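Local structure of AT5g51070/K3K7_27 (Arabidopsis thaliana, 5GKM) at residues A144-N147 and L148-A152; T129-D132 and G133-R137. The protein is a Clp-family chaperone (ClpD) that probably hydrolyses ATP and works with the caseinolytic protease; this chain is its N-terminal domain. All blocks are in the same frame, centred on the assembly; numbering follows the deposited sequence.

Contact 1. Residues A144-N147 and L148-A152; sequences ANMN and LLTAA
The amide N-H of Leu148 is taken up by the side chain of Asn145, whose OD1 lies 3.3 Å from Leu148 N. The bond is fairly straight at hydrogen (163°), but the donor stands well above the plane of the amide, 55° out of it. Asn145 lays its amide against Leu148, CG to CG 4.0 Å, because chi1 (-177°) carries CG beside the carbonyl carbon; the two side chains cross obliquely. This is an N-cap: Asn145 sits just before helix 146-158, the last helix of the Clp N-terminal domain, and supplies an acceptor in the first turn, where no earlier carbonyl is available. From there the main chain takes over. Asn145 O accepts from Leu149 N at 3.2 Å, and Met146 O and Asn147 O receive Thr150 N and Ala151 N, each pair 3.0 Å apart. A water bridges two side chains: it donates to Asn147 OD1 (2.8 Å) and accepts from Thr150 OG1 (2.6 Å). Met146, Leu149 and Thr150 pack on Phe128 of helix 120-130, and Met146 and Leu149 also on Leu139 of helix 134-142.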
ATOM      1  N   ALA A 144       7.276   0.312  14.095  1.00 19.00           N
ATOM      2  CA  ALA A 144       8.179   0.289  12.961  1.00 20.13           C
ATOM      3  C   ALA A 144       8.576   1.703  12.594  1.00 22.13           C
ATOM      4  O   ALA A 144       7.899   2.620  12.899  1.00 22.38           O
ATOM      5  CB  ALA A 144       7.532  -0.398  11.777  1.00 20.38           C
ATOM      6  N   ASN A 145       9.693   1.835  11.917  1.00 19.73           N
ATOM      7  CA  ASN A 145      10.161   3.153  11.502  1.00 20.49           C
ATOM      8  C   ASN A 145       9.998   3.321  10.013  1.00 18.72           C
ATOM      9  O   ASN A 145      10.652   2.714   9.294  1.00 18.57           O
ATOM     10  CB  ASN A 145      11.638   3.253  11.867  1.00 22.31           C
ATOM     11  CG  ASN A 145      12.264   4.605  11.558  1.00 22.55           C
ATOM     12  OD1 ASN A 145      12.013   5.229  10.583  1.00 22.52           O
ATOM     13  ND2 ASN A 145      13.137   5.003  12.424  1.00 30.48           N
ATOM     14  N   MET A 146       9.102   4.216   9.639  1.00 17.81           N
ATOM     15  CA  MET A 146       8.697   4.365   8.291  1.00 18.50           C
ATOM     16  C   MET A 146       9.846   4.772   7.370  1.00 18.27           C
ATOM     17  O   MET A 146       9.935   4.312   6.308  1.00 18.84           O
ATOM     18  CB  MET A 146       7.578   5.375   8.183  1.00 19.63           C
ATOM     19  CG  MET A 146       7.073   5.506   6.782  1.00 21.01           C
ATOM     20  SD  MET A 146       5.406   6.201   6.769  1.00 25.76           S
ATOM     21  CE  MET A 146       5.836   7.881   6.933  1.00 24.95           C
ATOM     22  N   ASN A 147      10.689   5.653   7.818  1.00 17.65           N
ATOM     23  CA  ASN A 147      11.804   6.071   6.980  1.00 18.82           C
ATOM     24  C   ASN A 147      12.812   4.969   6.681  1.00 17.75           C
ATOM     25  O   ASN A 147      13.346   4.909   5.620  1.00 16.41           O
ATOM     26  CB  ASN A 147      12.415   7.341   7.517  1.00 21.64           C
ATOM     27  CG  ASN A 147      11.424   8.510   7.510  1.00 20.66           C
ATOM     28  OD1 ASN A 147      10.552   8.603   6.669  1.00 27.76           O
ATOM     29  ND2 ASN A 147      11.546   9.343   8.452  1.00 24.53           N
ATOM     30  N   LEU A 148      13.026   4.100   7.656  1.00 17.49           N
ATOM     31  CA  LEU A 148      13.834   2.912   7.440  1.00 17.12           C
ATOM     32  C   LEU A 148      13.215   1.955   6.424  1.00 16.57           C
ATOM     33  O   LEU A 148      13.887   1.347   5.692  1.00 14.98           O
ATOM     34  CB  LEU A 148      14.136   2.149   8.728  1.00 19.09           C
ATOM     35  CG  LEU A 148      15.206   2.735   9.635  1.00 24.62           C
ATOM     36  CD1 LEU A 148      15.309   1.961  10.940  1.00 27.83           C
ATOM     37  CD2 LEU A 148      16.527   2.722   8.905  1.00 24.97           C
ATOM     38  N   LEU A 149      11.911   1.825   6.474  1.00 15.88           N
ATOM     39  CA  LEU A 149      11.234   1.044   5.451  1.00 16.25           C
ATOM     40  C   LEU A 149      11.342   1.647   4.052  1.00 14.92           C
ATOM     41  O   LEU A 149      11.534   0.950   3.135  1.00 15.60           O
ATOM     42  CB  LEU A 149       9.761   0.792   5.799  1.00 17.38           C
ATOM     43  CG  LEU A 149       9.427   0.024   7.046  1.00 19.76           C
ATOM     44  CD1 LEU A 149       7.940  -0.170   7.175  1.00 19.95           C
ATOM     45  CD2 LEU A 149      10.000  -1.337   6.958  1.00 25.57           C
ATOM     46  N   THR A 150      11.230   2.962   3.952  1.00 14.74           N
ATOM     47  CA  THR A 150      11.406   3.593   2.661  1.00 15.05           C
ATOM     48  C   THR A 150      12.812   3.342   2.107  1.00 15.50           C
ATOM     49  O   THR A 150      13.001   3.057   0.978  1.00 14.82           O
ATOM     50  CB  THR A 150      11.203   5.110   2.761  1.00 14.93           C
ATOM     51  OG1 THR A 150       9.970   5.393   3.378  1.00 14.61           O
ATOM     52  CG2 THR A 150      11.286   5.802   1.375  1.00 14.38           C
ATOM     53  N   ALA A 151      13.780   3.430   2.993  1.00 14.36           N
ATOM     54  CA  ALA A 151      15.141   3.157   2.612  1.00 15.85           C
ATOM     55  C   ALA A 151      15.337   1.748   2.169  1.00 15.88           C
ATOM     56  O   ALA A 151      15.977   1.526   1.204  1.00 17.18           O
ATOM     57  CB  ALA A 151      16.116   3.507   3.723  1.00 15.93           C
ATOM     58  N   ALA A 152      14.723   0.815   2.881  1.00 15.38           N
ATOM     59  CA  ALA A 152      14.811  -0.553   2.499  1.00 14.57           C
ATOM     60  C   ALA A 152      14.209  -0.794   1.107  1.00 13.75           C
ATOM     61  O   ALA A 152      14.672  -1.599   0.403  1.00 14.40           O
ATOM     62  CB  ALA A 152      14.142  -1.461   3.527  1.00 15.79           C
TER
HETATM   63  O   HOH W   1       9.626   7.836   4.143  1.00 24.35           O

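Contact 2. Residues T129-D132 and G133-R137; sequences TVDD and GSAGR
Asp131 and Asp132 reach forward with their carboxylates to the backbone N-H groups that open the next helix. Asp131 spreads its two oxygens over two backbone donors. Its OD2 accepts from Ala135 N at 2.9 Å through the syn lone pair, in a nearly straight bond (168°), whereas OD1 is met by Gly133 N, also at 2.9 Å, from far above the carboxylate plane. The same OD1 takes a bond from a water that in turn accepts from Gly136 N, while OD2 has a second partner in Thr35 OG1 of helix 35-45. With both oxygens engaged, rotation of this carboxylate is well restrained. Between helix 120-130 and helix 134-142 of the Clp N-terminal domain the chain thus makes a tight connection, in which Gly133 holds the N-cap position and the acidic side chains before it serve the first amides. The backbone of Gly133 (phi 96°) suits glycine, since at these angles a CB would run into Asp132 O. Asp132 serves Ser134. Its CG sits between the backbone N and the carbonyl carbon (chi1 65°), which swings OD1 over to Ser134: Ser134 N meets it on the anti side at 3.0 Å, and Ser134 OG donates to it at a very short 2.5 Å. The hydroxyl is poised for this by lying beside its own backbone N, so that amide and OG of Ser134 converge on one oxygen. Both carboxylates lie by the N-terminal end of helix 134-142, whose dipole would be expected to favour their negative charge.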
ATOM      1  N   THR A 129       5.721   8.553   1.546  1.00 14.03           N
ATOM      2  CA  THR A 129       6.045   9.951   1.330  1.00 14.41           C
ATOM      3  C   THR A 129       4.902  10.871   0.984  1.00 16.25           C
ATOM      4  O   THR A 129       5.016  12.028   1.213  1.00 18.25           O
ATOM      5  CB  THR A 129       7.144  10.144   0.301  1.00 14.72           C
ATOM      6  OG1 THR A 129       6.766   9.564  -0.925  1.00 14.92           O
ATOM      7  CG2 THR A 129       8.447   9.523   0.747  1.00 14.73           C
ATOM      8  N   VAL A 130       3.847  10.377   0.383  1.00 15.33           N
ATOM      9  CA  VAL A 130       2.764  11.247  -0.060  1.00 16.51           C
ATOM     10  C   VAL A 130       1.350  10.944   0.426  1.00 18.51           C
ATOM     11  O   VAL A 130       0.413  11.491  -0.105  1.00 20.16           O
ATOM     12  CB  VAL A 130       2.724  11.395  -1.597  1.00 17.91           C
ATOM     13  CG1 VAL A 130       4.063  11.840  -2.107  1.00 19.83           C
ATOM     14  CG2 VAL A 130       2.251  10.130  -2.262  1.00 16.90           C
ATOM     15  N   ASP A 131       1.213  10.069   1.411  1.00 17.92           N
ATOM     16  CA  ASP A 131      -0.120   9.711   1.872  1.00 20.04           C
ATOM     17  C   ASP A 131      -0.712  10.654   2.942  1.00 20.75           C
ATOM     18  O   ASP A 131      -0.141  11.651   3.212  1.00 22.61           O
ATOM     19  CB  ASP A 131      -0.277   8.216   2.228  1.00 22.06           C
ATOM     20  CG  ASP A 131      -0.206   7.936   3.724  1.00 19.40           C
ATOM     21  OD1 ASP A 131       0.496   8.690   4.356  1.00 22.17           O
ATOM     22  OD2 ASP A 131      -0.785   6.975   4.215  1.00 15.94           O
ATOM     23  N   ASP A 132      -1.866  10.287   3.475  1.00 21.05           N
ATOM     24  CA  ASP A 132      -2.672  11.151   4.383  1.00 22.56           C
ATOM     25  C   ASP A 132      -2.337  10.975   5.845  1.00 23.53           C
ATOM     26  O   ASP A 132      -2.973  11.543   6.691  1.00 21.88           O
ATOM     27  CB  ASP A 132      -4.188  11.018   4.173  1.00 24.00           C
ATOM     28  CG  ASP A 132      -4.723   9.652   4.506  1.00 24.68           C
ATOM     29  OD1 ASP A 132      -3.936   8.820   4.873  1.00 21.82           O
ATOM     30  OD2 ASP A 132      -5.939   9.441   4.389  1.00 24.66           O
ATOM     31  N   GLY A 133      -1.285  10.236   6.110  1.00 18.94           N
ATOM     32  CA  GLY A 133      -0.868   9.878   7.424  1.00 20.48           C
ATOM     33  C   GLY A 133      -1.347   8.524   7.893  1.00 18.66           C
ATOM     34  O   GLY A 133      -0.940   8.055   8.894  1.00 21.10           O
ATOM     35  N   SER A 134      -2.191   7.900   7.101  1.00 17.15           N
ATOM     36  CA  SER A 134      -2.724   6.605   7.471  1.00 18.57           C
ATOM     37  C   SER A 134      -1.680   5.526   7.602  1.00 18.21           C
ATOM     38  O   SER A 134      -1.697   4.832   8.543  1.00 18.76           O
ATOM     39  CB  SER A 134      -3.823   6.174   6.503  1.00 18.09           C
ATOM     40  OG  SER A 134      -4.812   7.151   6.462  1.00 20.73           O
ATOM     41  N   ALA A 135      -0.761   5.445   6.677  1.00 18.17           N
ATOM     42  CA  ALA A 135       0.255   4.394   6.786  1.00 17.97           C
ATOM     43  C   ALA A 135       1.104   4.513   8.031  1.00 19.24           C
ATOM     44  O   ALA A 135       1.400   3.555   8.659  1.00 18.47           O
ATOM     45  CB  ALA A 135       1.147   4.367   5.546  1.00 18.51           C
ATOM     46  N   GLY A 136       1.455   5.734   8.342  1.00 17.78           N
ATOM     47  CA  GLY A 136       2.207   6.015   9.517  1.00 18.58           C
ATOM     48  C   GLY A 136       1.522   5.590  10.775  1.00 18.18           C
ATOM     49  O   GLY A 136       2.188   5.157  11.653  1.00 20.32           O
ATOM     50  N   ARG A 137       0.223   5.739  10.845  1.00 17.61           N
ATOM     51  CA  ARG A 137      -0.450   5.332  12.055  1.00 19.42           C
ATOM     52  C   ARG A 137      -0.321   3.848  12.306  1.00 18.50           C
ATOM     53  O   ARG A 137      -0.153   3.433  13.400  1.00 18.92           O
ATOM     54  CB  ARG A 137      -1.906   5.710  12.000  1.00 20.53           C
ATOM     55  CG  ARG A 137      -2.148   7.194  11.855  1.00 25.33           C
ATOM     56  CD  ARG A 137      -3.603   7.500  11.629  1.00 26.98           C
ATOM     57  NE  ARG A 137      -4.360   7.376  12.839  1.00 29.90           N
ATOM     58  CZ  ARG A 137      -5.676   7.517  12.903  1.00 33.14           C
ATOM     59  NH1 ARG A 137      -6.362   7.793  11.817  1.00 35.85           N
ATOM     60  NH2 ARG A 137      -6.318   7.399  14.047  1.00 32.43           N
TER
HETATM   61  O   HOH W   2       1.695   8.020   6.582  1.00 17.93           O

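Both contacts begin helices, and helix 134-142 and helix 146-158 follow one another in the chain, so contact 2 starts the one and contact 1 the next. Their centres lie about 13 Å apart, yet they touch by packing where Met146 SD comes 4.2 Å from Gly136 CA. Contact 1 is a surface arrangement capped by one neutral amide, with ordinary helical backbone bonds and a water bridging two side chains. Contact 2 is partly buried and lies nearer the centre of the chain; there two carboxylates accept from the first amides, and its water joins a side chain to the backbone. Helix 120-130 leads into contact 2 and also packs against contact 1, so both contacts share it.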